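PDB 3I3L: alkylhalidase CmlS from Streptomyces venezuelae, which is a flavin-dependent halogenase of chloramphenicol biosynthesis that carries its FAD cofactor bound covalently to an aspartate. Local coordinates for residues V62-L67 with V125-F130; P68-I73 with G327-S332; Y88-S93 with F119-Q124. One frame throughout, in Å; residues are numbered along the deposited sequence.

Contact 1. Residues V62-L67 with V125-F130; sequences VGESLL and VKREEF. With FAD (flavin-adenine dinucleotide), chain B.
The bent side chain of Arg127 reaches two kinds of acceptor with one guanidinium: the carbonyl of Gly63 across the contact and the ribityl and phosphate oxygens of FAD. Bends at chi2 (-67°) and chi3 (-58°) curl the chain so that NH1 gives a nearly straight bond to Gly63 O (3.2 Å), which lies in the guanidinium plane and is met on a lone pair. NH1 also donates to O4' of the FAD (3.1 Å), while NH2 binds its phosphate oxygen O2A (2.9 Å). With NE paired to Asp131, the group is fixed in rotation, and the nearby carboxylate probably tempers its charge beside the pyrophosphate. Replacing the arginine with alanine removes these donors, which is likely to leave Gly63 O and the FAD phosphate without their mates and to open a gap beside the ribityl chain. Gly63 passes close to the flavin, its CA 3.3 Å from C4X, where a side chain would strike O2' of the cofactor. Ser65 hydrogen-bonds the pyrimidine edge through its backbone: its O accepts from FAD N3 (2.6 Å) and its N donates to O4. Between these two residues Glu64 O accepts from Val125 N, and a water joins Glu64 OE2, also bonded to Tyr211, to Arg127 N. Leu66 CD1 sits over one face of the Phe130 ring, 4.1 Å from its centroid, and also meets Val125 CG1. The loop 62-67 thus runs between the flavin and the start of helix 127-140, with Leu66 packed on Val328 of helix 327-347 and Phe130 on Leu74 of helix 68-76.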
loop_
_atom_site.group_PDB
_atom_site.type_symbol
_atom_site.label_atom_id
_atom_site.label_comp_id
_atom_site.label_asym_id
_atom_site.label_seq_id
_atom_site.Cartn_x
_atom_site.Cartn_y
_atom_site.Cartn_z
ATOM N N VAL A 62 13.751 -1.620 -10.443
ATOM C CA VAL A 62 13.865 -0.969 -9.172
ATOM C C VAL A 62 12.555 -1.252 -8.439
ATOM O O VAL A 62 11.548 -1.589 -9.085
ATOM C CB VAL A 62 14.068 0.576 -9.358
ATOM C CG1 VAL A 62 12.751 1.247 -9.799
ATOM C CG2 VAL A 62 14.645 1.200 -8.069
ATOM N N GLY A 63 12.586 -1.156 -7.108
ATOM C CA GLY A 63 11.365 -1.324 -6.259
ATOM C C GLY A 63 11.534 -2.556 -5.414
ATOM O O GLY A 63 10.867 -3.536 -5.645
ATOM N N GLU A 64 12.437 -2.489 -4.454
ATOM C CA GLU A 64 13.048 -3.673 -3.890
ATOM C C GLU A 64 12.601 -4.077 -2.484
ATOM O O GLU A 64 12.948 -5.185 -2.013
ATOM C CB GLU A 64 14.553 -3.488 -3.936
ATOM C CG GLU A 64 15.031 -3.370 -5.398
ATOM C CD GLU A 64 16.325 -2.603 -5.534
ATOM O OE1 GLU A 64 16.447 -1.493 -4.947
ATOM O OE2 GLU A 64 17.213 -3.114 -6.261
ATOM N N SER A 65 11.852 -3.204 -1.809
ATOM C CA SER A 65 11.563 -3.452 -0.391
ATOM C C SER A 65 10.098 -3.819 -0.252
ATOM O O SER A 65 9.182 -3.022 -0.617
ATOM C CB SER A 65 11.924 -2.226 0.467
ATOM O OG SER A 65 11.631 -2.404 1.832
ATOM N N LEU A 66 9.874 -5.037 0.257
ATOM C CA LEU A 66 8.530 -5.620 0.319
ATOM C C LEU A 66 7.853 -5.560 1.680
ATOM O O LEU A 66 8.461 -5.114 2.686
ATOM C CB LEU A 66 8.605 -7.048 -0.190
ATOM C CG LEU A 66 9.294 -7.220 -1.570
ATOM C CD1 LEU A 66 9.132 -8.644 -2.083
ATOM C CD2 LEU A 66 8.677 -6.204 -2.560
ATOM N N LEU A 67 6.600 -6.026 1.742
ATOM C CA LEU A 67 5.808 -5.887 2.988
ATOM C C LEU A 67 5.222 -7.238 3.412
ATOM O O LEU A 67 5.048 -8.163 2.582
ATOM C CB LEU A 67 4.699 -4.826 2.806
ATOM C CG LEU A 67 5.151 -3.348 2.661
ATOM C CD1 LEU A 67 3.904 -2.406 2.321
ATOM C CD2 LEU A 67 5.900 -2.815 3.939
ATOM N N VAL A 125 14.519 -7.624 -2.000
ATOM C CA VAL A 125 14.841 -8.487 -3.118
ATOM C C VAL A 125 15.522 -7.761 -4.253
ATOM O O VAL A 125 15.425 -6.544 -4.400
ATOM C CB VAL A 125 13.594 -9.245 -3.697
ATOM C CG1 VAL A 125 12.783 -9.938 -2.541
ATOM C CG2 VAL A 125 12.681 -8.251 -4.442
ATOM N N LYS A 126 16.191 -8.544 -5.083
ATOM C CA LYS A 126 16.605 -8.126 -6.377
ATOM C C LYS A 126 15.441 -8.467 -7.299
ATOM O O LYS A 126 15.085 -9.653 -7.460
ATOM C CB LYS A 126 17.892 -8.872 -6.733
ATOM C CG LYS A 126 18.522 -8.467 -8.020
ATOM C CD LYS A 126 20.015 -8.937 -8.072
ATOM C CE LYS A 126 20.959 -7.746 -7.797
ATOM N NZ LYS A 126 22.413 -8.146 -7.860
ATOM N N ARG A 127 14.792 -7.434 -7.840
ATOM C CA ARG A 127 13.511 -7.591 -8.542
ATOM C C ARG A 127 13.599 -8.482 -9.796
ATOM O O ARG A 127 12.633 -9.207 -10.117
ATOM C CB ARG A 127 12.903 -6.237 -8.929
ATOM C CG ARG A 127 12.179 -5.513 -7.789
ATOM C CD ARG A 127 10.871 -6.254 -7.327
ATOM N NE ARG A 127 9.964 -6.382 -8.466
ATOM C CZ ARG A 127 9.186 -5.383 -8.915
ATOM N NH1 ARG A 127 9.209 -4.175 -8.301
ATOM N NH2 ARG A 127 8.424 -5.575 -10.000
ATOM N N GLU A 128 14.729 -8.429 -10.500
ATOM C CA GLU A 128 14.944 -9.292 -11.662
ATOM C C GLU A 128 14.821 -10.777 -11.257
ATOM O O GLU A 128 14.328 -11.596 -12.024
ATOM C CB GLU A 128 16.298 -8.990 -12.318
ATOM C CG GLU A 128 17.494 -9.260 -11.430
ATOM C CD GLU A 128 18.720 -8.408 -11.821
ATOM O OE1 GLU A 128 19.587 -8.916 -12.568
ATOM O OE2 GLU A 128 18.844 -7.245 -11.382
ATOM N N GLU A 129 15.204 -11.097 -10.020
ATOM C CA GLU A 129 15.174 -12.486 -9.562
ATOM C C GLU A 129 13.836 -12.852 -8.977
ATOM O O GLU A 129 13.257 -13.871 -9.323
ATOM C CB GLU A 129 16.322 -12.766 -8.562
ATOM C CG GLU A 129 17.699 -12.690 -9.203
ATOM C CD GLU A 129 18.861 -12.819 -8.186
ATOM O OE1 GLU A 129 18.669 -12.776 -6.937
ATOM O OE2 GLU A 129 20.001 -12.928 -8.660
ATOM N N PHE A 130 13.307 -11.976 -8.137
ATOM C CA PHE A 130 11.992 -12.153 -7.558
ATOM C C PHE A 130 10.880 -12.219 -8.614
ATOM O O PHE A 130 10.017 -13.079 -8.578
ATOM C CB PHE A 130 11.712 -11.001 -6.580
ATOM C CG PHE A 130 10.344 -11.045 -5.964
ATOM C CD1 PHE A 130 10.058 -11.952 -4.983
ATOM C CD2 PHE A 130 9.356 -10.162 -6.382
ATOM C CE1 PHE A 130 8.760 -12.007 -4.381
ATOM C CE2 PHE A 130 8.088 -10.149 -5.809
ATOM C CZ PHE A 130 7.760 -11.087 -4.784
HETATM P PA FAD B . 5.945 -3.667 -13.106
HETATM O O1A FAD B . 6.413 -2.451 -13.871
HETATM O O2A FAD B . 6.832 -4.147 -12.011
HETATM O O5B FAD B . 5.706 -4.873 -14.182
HETATM C C5B FAD B . 5.033 -4.622 -15.399
HETATM C C4B FAD B . 5.552 -5.531 -16.537
HETATM O O4B FAD B . 4.736 -5.274 -17.704
HETATM C C3B FAD B . 6.978 -5.230 -16.931
HETATM O O3B FAD B . 7.765 -6.368 -16.756
HETATM C C2B FAD B . 6.905 -4.849 -18.417
HETATM O O2B FAD B . 7.917 -5.468 -19.148
HETATM C C1B FAD B . 5.542 -5.361 -18.855
HETATM N N9A FAD B . 4.860 -4.653 -19.922
HETATM C C8A FAD B . 4.700 -3.306 -20.056
HETATM N N7A FAD B . 3.972 -3.065 -21.169
HETATM C C5A FAD B . 3.733 -4.238 -21.800
HETATM C C6A FAD B . 3.061 -4.545 -22.969
HETATM N N6A FAD B . 2.498 -3.600 -23.700
HETATM N N1A FAD B . 2.946 -5.864 -23.314
HETATM C C2A FAD B . 3.510 -6.864 -22.561
HETATM N N3A FAD B . 4.158 -6.543 -21.407
HETATM C C4A FAD B . 4.270 -5.252 -21.026
HETATM N N1 FAD B . 7.679 -0.781 -4.561
HETATM C C2 FAD B . 7.858 -1.499 -3.390
HETATM O O2 FAD B . 7.005 -2.327 -3.098
HETATM N N3 FAD B . 8.935 -1.278 -2.574
HETATM C C4 FAD B . 9.874 -0.335 -2.897
HETATM O O4 FAD B . 10.877 -0.168 -2.130
HETATM C C4X FAD B . 9.688 0.419 -4.057
HETATM N N5 FAD B . 10.617 1.356 -4.418
HETATM C C5X FAD B . 10.479 2.018 -5.617
HETATM C C6 FAD B . 11.419 2.989 -5.991
HETATM C C7 FAD B . 11.233 3.703 -7.150
HETATM C C7M FAD B . 12.236 4.742 -7.591
HETATM C C8 FAD B . 10.138 3.397 -7.952
HETATM C C8M FAD B . 9.953 4.066 -9.255
HETATM C C9 FAD B . 9.168 2.463 -7.574
HETATM C C9A FAD B . 9.374 1.776 -6.387
HETATM N N10 FAD B . 8.454 0.822 -6.060
HETATM C C10 FAD B . 8.572 0.179 -4.887
HETATM C "C1'" FAD B . 7.239 0.756 -6.922
HETATM C "C2'" FAD B . 7.074 -0.640 -7.477
HETATM O "O2'" FAD B . 8.265 -1.011 -8.043
HETATM C "C3'" FAD B . 5.933 -0.823 -8.441
HETATM O "O3'" FAD B . 4.721 -0.494 -7.797
HETATM C "C4'" FAD B . 5.834 -2.314 -8.907
HETATM O "O4'" FAD B . 6.919 -2.680 -9.713
HETATM C "C5'" FAD B . 4.579 -2.502 -9.749
HETATM O "O5'" FAD B . 4.433 -3.844 -10.113
HETATM P P FAD B . 3.631 -4.101 -11.450
HETATM O O1P FAD B . 2.371 -3.264 -11.449
HETATM O O2P FAD B . 3.510 -5.603 -11.688
HETATM O O3P FAD B . 4.480 -3.372 -12.619
HETATM O O HOH W 1 16.165 -4.789 -8.106
#

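Contact 2. Residues P68-I73 with G327-S332; sequences PGTMSI and GVHLAS. With FAD (flavin-adenine dinucleotide), chain B.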
loop_
_atom_site.group_PDB
_atom_site.type_symbol
_atom_site.label_atom_id
_atom_site.label_comp_id
_atom_site.label_asym_id
_atom_site.label_seq_id
_atom_site.Cartn_x
_atom_site.Cartn_y
_atom_site.Cartn_z
ATOM N N PRO A 68 4.941 -7.377 4.691
ATOM C CA PRO A 68 4.363 -8.627 5.241
ATOM C C PRO A 68 3.108 -9.061 4.518
ATOM O O PRO A 68 2.886 -10.273 4.341
ATOM C CB PRO A 68 4.009 -8.243 6.696
ATOM C CG PRO A 68 5.053 -7.234 7.049
ATOM C CD PRO A 68 5.276 -6.422 5.751
ATOM N N GLY A 69 2.285 -8.083 4.116
ATOM C CA GLY A 69 0.998 -8.381 3.465
ATOM C C GLY A 69 1.180 -9.145 2.160
ATOM O O GLY A 69 0.351 -9.976 1.790
ATOM N N THR A 70 2.263 -8.857 1.457
ATOM C CA THR A 70 2.563 -9.536 0.203
ATOM C C THR A 70 3.115 -10.950 0.431
ATOM O O THR A 70 2.798 -11.855 -0.360
ATOM C CB THR A 70 3.605 -8.737 -0.623
ATOM O OG1 THR A 70 3.016 -7.504 -1.061
ATOM C CG2 THR A 70 4.131 -9.537 -1.825
ATOM N N MET A 71 3.917 -11.142 1.497
ATOM C CA MET A 71 4.405 -12.490 1.850
ATOM C C MET A 71 3.218 -13.364 2.232
ATOM O O MET A 71 3.178 -14.520 1.882
ATOM C CB MET A 71 5.413 -12.475 3.013
ATOM C CG MET A 71 6.435 -11.317 2.964
ATOM S SD MET A 71 7.729 -11.629 1.770
ATOM C CE MET A 71 7.079 -10.939 0.334
ATOM N N SER A 72 2.267 -12.796 2.955
ATOM C CA SER A 72 1.068 -13.515 3.318
ATOM C C SER A 72 0.368 -14.034 2.049
ATOM O O SER A 72 -0.106 -15.164 2.014
ATOM C CB SER A 72 0.149 -12.609 4.113
ATOM O OG SER A 72 -1.075 -13.236 4.296
ATOM N N ILE A 73 0.311 -13.206 1.009
ATOM C CA ILE A 73 -0.405 -13.567 -0.191
ATOM C C ILE A 73 0.337 -14.673 -0.906
ATOM O O ILE A 73 -0.254 -15.677 -1.308
ATOM C CB ILE A 73 -0.595 -12.369 -1.156
ATOM C CG1 ILE A 73 -1.700 -11.420 -0.642
ATOM C CG2 ILE A 73 -0.987 -12.885 -2.598
ATOM C CD1 ILE A 73 -1.785 -10.103 -1.406
ATOM N N GLY A 327 4.324 -0.277 -3.178
ATOM C CA GLY A 327 4.015 -0.458 -4.616
ATOM C C GLY A 327 3.719 -1.933 -4.948
ATOM O O GLY A 327 2.726 -2.212 -5.573
ATOM N N VAL A 328 4.645 -2.831 -4.607
ATOM C CA VAL A 328 4.481 -4.258 -4.871
ATOM C C VAL A 328 3.314 -4.831 -4.089
ATOM O O VAL A 328 2.581 -5.687 -4.566
ATOM C CB VAL A 328 5.779 -5.055 -4.600
ATOM C CG1 VAL A 328 5.520 -6.617 -4.784
ATOM C CG2 VAL A 328 6.871 -4.575 -5.535
ATOM N N HIS A 329 3.122 -4.336 -2.886
ATOM C CA HIS A 329 1.957 -4.731 -2.118
ATOM C C HIS A 329 0.633 -4.390 -2.815
ATOM O O HIS A 329 -0.296 -5.214 -2.902
ATOM C CB HIS A 329 1.949 -4.112 -0.707
ATOM C CG HIS A 329 0.706 -4.455 0.044
ATOM N ND1 HIS A 329 0.421 -5.751 0.436
ATOM C CD2 HIS A 329 -0.355 -3.694 0.425
ATOM C CE1 HIS A 329 -0.761 -5.768 1.027
ATOM N NE2 HIS A 329 -1.242 -4.534 1.047
ATOM N N LEU A 330 0.504 -3.174 -3.293
ATOM C CA LEU A 330 -0.756 -2.799 -4.004
ATOM C C LEU A 330 -0.865 -3.528 -5.333
ATOM O O LEU A 330 -1.961 -3.899 -5.736
ATOM C CB LEU A 330 -0.817 -1.316 -4.211
ATOM C CG LEU A 330 -1.062 -0.499 -2.936
ATOM C CD1 LEU A 330 -1.022 0.977 -3.265
ATOM C CD2 LEU A 330 -2.442 -0.856 -2.355
ATOM N N ALA A 331 0.257 -3.801 -6.003
ATOM C CA ALA A 331 0.181 -4.636 -7.219
ATOM C C ALA A 331 -0.387 -6.046 -6.860
ATOM O O ALA A 331 -1.208 -6.582 -7.577
ATOM C CB ALA A 331 1.572 -4.805 -7.870
ATOM N N SER A 332 0.066 -6.613 -5.742
ATOM C CA SER A 332 -0.311 -7.993 -5.336
ATOM C C SER A 332 -1.728 -8.031 -4.893
ATOM O O SER A 332 -2.494 -8.926 -5.281
ATOM C CB SER A 332 0.587 -8.451 -4.186
ATOM O OG SER A 332 1.920 -8.570 -4.692
HETATM P PA FAD B . 5.945 -3.667 -13.106
HETATM O O1A FAD B . 6.413 -2.451 -13.871
HETATM O O2A FAD B . 6.832 -4.147 -12.011
HETATM O O5B FAD B . 5.706 -4.873 -14.182
HETATM C C5B FAD B . 5.033 -4.622 -15.399
HETATM C C4B FAD B . 5.552 -5.531 -16.537
HETATM O O4B FAD B . 4.736 -5.274 -17.704
HETATM C C3B FAD B . 6.978 -5.230 -16.931
HETATM O O3B FAD B . 7.765 -6.368 -16.756
HETATM C C2B FAD B . 6.905 -4.849 -18.417
HETATM O O2B FAD B . 7.917 -5.468 -19.148
HETATM C C1B FAD B . 5.542 -5.361 -18.855
HETATM N N9A FAD B . 4.860 -4.653 -19.922
HETATM C C8A FAD B . 4.700 -3.306 -20.056
HETATM N N7A FAD B . 3.972 -3.065 -21.169
HETATM C C5A FAD B . 3.733 -4.238 -21.800
HETATM C C6A FAD B . 3.061 -4.545 -22.969
HETATM N N6A FAD B . 2.498 -3.600 -23.700
HETATM N N1A FAD B . 2.946 -5.864 -23.314
HETATM C C2A FAD B . 3.510 -6.864 -22.561
HETATM N N3A FAD B . 4.158 -6.543 -21.407
HETATM C C4A FAD B . 4.270 -5.252 -21.026
HETATM N N1 FAD B . 7.679 -0.781 -4.561
HETATM C C2 FAD B . 7.858 -1.499 -3.390
HETATM O O2 FAD B . 7.005 -2.327 -3.098
HETATM N N3 FAD B . 8.935 -1.278 -2.574
HETATM C C4 FAD B . 9.874 -0.335 -2.897
HETATM O O4 FAD B . 10.877 -0.168 -2.130
HETATM C C4X FAD B . 9.688 0.419 -4.057
HETATM N N5 FAD B . 10.617 1.356 -4.418
HETATM C C5X FAD B . 10.479 2.018 -5.617
HETATM C C6 FAD B . 11.419 2.989 -5.991
HETATM C C7 FAD B . 11.233 3.703 -7.150
HETATM C C7M FAD B . 12.236 4.742 -7.591
HETATM C C8 FAD B . 10.138 3.397 -7.952
HETATM C C8M FAD B . 9.953 4.066 -9.255
HETATM C C9 FAD B . 9.168 2.463 -7.574
HETATM C C9A FAD B . 9.374 1.776 -6.387
HETATM N N10 FAD B . 8.454 0.822 -6.060
HETATM C C10 FAD B . 8.572 0.179 -4.887
HETATM C "C1'" FAD B . 7.239 0.756 -6.922
HETATM C "C2'" FAD B . 7.074 -0.640 -7.477
HETATM O "O2'" FAD B . 8.265 -1.011 -8.043
HETATM C "C3'" FAD B . 5.933 -0.823 -8.441
HETATM O "O3'" FAD B . 4.721 -0.494 -7.797
HETATM C "C4'" FAD B . 5.834 -2.314 -8.907
HETATM O "O4'" FAD B . 6.919 -2.680 -9.713
HETATM C "C5'" FAD B . 4.579 -2.502 -9.749
HETATM O "O5'" FAD B . 4.433 -3.844 -10.113
HETATM P P FAD B . 3.631 -4.101 -11.450
HETATM O O1P FAD B . 2.371 -3.264 -11.449
HETATM O O2P FAD B . 3.510 -5.603 -11.688
HETATM O O3P FAD B . 4.480 -3.372 -12.619
#
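The side chains of Thr70 and His329 run antiparallel past one another, so that the threonine hydroxyl arrives at the edge of the imidazole rather than over its face. OG1 lies in the ring plane, 3.5 Å from His329 ND1 in a weak hydrogen bond, and closer still to His329 CA at 3.2 Å. The ring is put there by a first torsion of 176°, which sets CG anti to the backbone N and carries CE1 alongside Gly69; a CB on that glycine would collide with CE1. The other branch of Thr70, CG2, points at Ser332 OG (3.7 Å). That hydroxyl is already engaged within its own helix, donating to Val328 O, whose carbonyl it and Ser332 N approach from opposite faces. One turn further along, Ile73 CD1 touches Ser332 CB at 4.0 Å. The two helical segments cross at 37° with their axes 9.0 Å apart, and small residues permit the approach. Val328, at the N-terminal end of helix 327-347, gives its backbone NH to O2 of the flavin (2.8 Å). Such a helix start directed at the flavin C2 carbonyl is typical of FAD-dependent monooxygenase-like folds, where its dipole probably helps to stabilise negative charge on the reduced ring.

Contact 3. Residues Y88-S93 with F119-Q124; sequences YVKKPS and FDHAVQ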
loop_
_atom_site.group_PDB
_atom_site.type_symbol
_atom_site.label_atom_id
_atom_site.label_comp_id
_atom_site.label_asym_id
_atom_site.label_seq_id
_atom_site.Cartn_x
_atom_site.Cartn_y
_atom_site.Cartn_z
ATOM N N TYR A 88 16.243 -14.435 1.006
ATOM C CA TYR A 88 16.156 -13.000 0.770
ATOM C C TYR A 88 16.585 -12.332 2.052
ATOM O O TYR A 88 16.300 -12.859 3.122
ATOM C CB TYR A 88 14.712 -12.617 0.442
ATOM C CG TYR A 88 14.236 -13.052 -0.940
ATOM C CD1 TYR A 88 14.960 -12.777 -2.069
ATOM C CD2 TYR A 88 13.047 -13.708 -1.083
ATOM C CE1 TYR A 88 14.543 -13.142 -3.273
ATOM C CE2 TYR A 88 12.587 -14.082 -2.324
ATOM C CZ TYR A 88 13.337 -13.805 -3.410
ATOM O OH TYR A 88 12.906 -14.186 -4.648
ATOM N N VAL A 89 17.247 -11.179 1.971
ATOM C CA VAL A 89 17.544 -10.437 3.201
ATOM C C VAL A 89 16.225 -10.160 3.956
ATOM O O VAL A 89 15.243 -9.713 3.327
ATOM C CB VAL A 89 18.261 -9.105 2.881
ATOM C CG1 VAL A 89 18.460 -8.219 4.175
ATOM C CG2 VAL A 89 19.596 -9.379 2.230
ATOM N N LYS A 90 16.187 -10.426 5.269
ATOM C CA LYS A 90 14.963 -10.195 6.059
ATOM C C LYS A 90 14.824 -8.747 6.534
ATOM O O LYS A 90 15.787 -8.132 7.006
ATOM C CB LYS A 90 14.798 -11.169 7.232
ATOM C CG LYS A 90 14.596 -12.616 6.730
ATOM C CD LYS A 90 13.402 -13.347 7.371
ATOM C CE LYS A 90 12.494 -14.089 6.280
ATOM N NZ LYS A 90 13.280 -14.931 5.304
ATOM N N LYS A 91 13.612 -8.216 6.405
ATOM C CA LYS A 91 13.355 -6.817 6.802
ATOM C C LYS A 91 12.437 -6.771 7.997
ATOM O O LYS A 91 11.302 -7.187 7.884
ATOM C CB LYS A 91 12.728 -6.009 5.628
ATOM C CG LYS A 91 11.981 -4.761 6.112
ATOM C CD LYS A 91 11.840 -3.767 5.050
ATOM C CE LYS A 91 10.573 -3.880 4.377
ATOM N NZ LYS A 91 9.974 -2.453 4.086
ATOM N N PRO A 92 12.925 -6.251 9.130
ATOM C CA PRO A 92 12.142 -6.219 10.393
ATOM C C PRO A 92 11.162 -5.071 10.468
ATOM O O PRO A 92 10.141 -5.122 11.195
ATOM C CB PRO A 92 13.223 -6.012 11.476
ATOM C CG PRO A 92 14.444 -5.440 10.714
ATOM C CD PRO A 92 14.272 -5.623 9.254
ATOM N N SER A 93 11.471 -4.021 9.715
ATOM C CA SER A 93 10.861 -2.708 9.915
ATOM C C SER A 93 11.270 -1.702 8.835
ATOM O O SER A 93 11.987 -2.030 7.897
ATOM C CB SER A 93 11.362 -2.151 11.227
ATOM O OG SER A 93 12.782 -2.093 11.189
ATOM N N PHE A 119 2.321 -12.401 8.766
ATOM C CA PHE A 119 3.773 -12.220 8.829
ATOM C C PHE A 119 4.222 -11.020 9.679
ATOM O O PHE A 119 3.537 -9.980 9.772
ATOM C CB PHE A 119 4.351 -12.149 7.411
ATOM C CG PHE A 119 4.464 -13.506 6.723
ATOM C CD1 PHE A 119 5.668 -14.196 6.722
ATOM C CD2 PHE A 119 3.353 -14.091 6.111
ATOM C CE1 PHE A 119 5.785 -15.440 6.074
ATOM C CE2 PHE A 119 3.432 -15.305 5.473
ATOM C CZ PHE A 119 4.638 -15.994 5.434
ATOM N N ASP A 120 5.398 -11.186 10.269
ATOM C CA ASP A 120 5.937 -10.296 11.278
ATOM C C ASP A 120 7.153 -9.588 10.666
ATOM O O ASP A 120 7.829 -8.808 11.332
ATOM C CB ASP A 120 6.432 -11.174 12.423
ATOM C CG ASP A 120 7.287 -12.311 11.898
ATOM O OD1 ASP A 120 8.517 -12.199 11.935
ATOM O OD2 ASP A 120 6.709 -13.300 11.356
ATOM N N HIS A 121 7.476 -9.940 9.420
ATOM C CA HIS A 121 8.585 -9.367 8.713
ATOM C C HIS A 121 8.299 -9.443 7.190
ATOM O O HIS A 121 7.261 -9.994 6.755
ATOM C CB HIS A 121 9.834 -10.155 9.040
ATOM C CG HIS A 121 9.794 -11.530 8.471
ATOM N ND1 HIS A 121 9.132 -12.572 9.095
ATOM C CD2 HIS A 121 10.243 -12.017 7.291
ATOM C CE1 HIS A 121 9.201 -13.654 8.337
ATOM N NE2 HIS A 121 9.877 -13.345 7.241
ATOM N N ALA A 122 9.166 -8.819 6.386
ATOM C CA ALA A 122 9.134 -9.069 4.972
ATOM C C ALA A 122 10.558 -9.198 4.545
ATOM O O ALA A 122 11.419 -9.572 5.364
ATOM C CB ALA A 122 8.365 -7.962 4.156
ATOM N N VAL A 123 10.843 -8.896 3.282
ATOM C CA VAL A 123 12.197 -9.122 2.792
ATOM C C VAL A 123 12.549 -8.042 1.814
ATOM O O VAL A 123 11.677 -7.254 1.386
ATOM C CB VAL A 123 12.258 -10.459 2.033
ATOM C CG1 VAL A 123 12.070 -11.640 2.999
ATOM C CG2 VAL A 123 11.152 -10.474 0.912
ATOM N N GLN A 124 13.815 -8.008 1.451
ATOM C CA GLN A 124 14.306 -7.120 0.423
ATOM C C GLN A 124 14.745 -8.037 -0.739
ATOM O O GLN A 124 15.242 -9.126 -0.480
ATOM C CB GLN A 124 15.513 -6.332 0.941
ATOM C CG GLN A 124 15.434 -5.906 2.435
ATOM C CD GLN A 124 14.578 -4.668 2.605
ATOM O OE1 GLN A 124 14.693 -3.949 3.599
ATOM N NE2 GLN A 124 13.754 -4.374 1.616
HETATM O O HOH W 2 17.797 -10.200 -1.023
#
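A short antiparallel ladder joins strand 89-97 to strand 122-124 in the large mixed sheet, within the FAD-binding family region. Lys91 and Ala122 form its hydrogen-bonded pair: Lys91 N donates to Ala122 O (2.8 Å) from above the carbonyl plane, and Ala122 N returns a bond to Lys91 O (3.1 Å). Farther along, Gln124 N reaches Val89 O (2.9 Å), a carbonyl that also receives a CA-H...O contact from Val123. Between these bonds stands the non-hydrogen-bonded pair Lys90 and Val123, whose side chains extend alongside one another. On that side Val123 CB packs against Tyr88 CB at 3.6 Å. His121 turns its ring toward Asp120, with ND1 donating to OD1 (2.9 Å) from above the carboxylate plane. The opposite face carries Lys91 and the aliphatic part of Gln124, which run roughly perpendicular. With CG anti to the backbone N (chi1 159°) and further bends at chi3 and chi4, the buried Lys91 chain delivers NZ to the hydroxyl of Ser65. A water bridges Val89 N and Gln124 O at the end of the ladder. Backbone pairing therefore fixes where the lysine starts, and its ammonium, held by a serine that binds FAD, probably adds positive potential near the flavin.

The three contacts lie at successive removes from one cofactor. Contacts 1 and 2 both touch FAD: the first meets the pyrimidine edge, ribityl chain and phosphate, the second the O2 carbonyl and the ribityl-to-phosphate chain. They meet each other where Arg127 NH1 packs on Val328 CG2 (3.6 Å) and Leu66 CD2 on Val328 CB (3.7 Å). Contact 3 forms a second shell, with Lys91 NZ 2.8 Å from Ser65 OG of contact 1, and Leu66 N 3.1 Å from Val123 O. Pro68 links contacts 2 and 3, its N 3.5 Å from Ala122 CB. With centres about 12 Å apart pairwise, they illustrate how loop, helix and sheet can converge on one flavin.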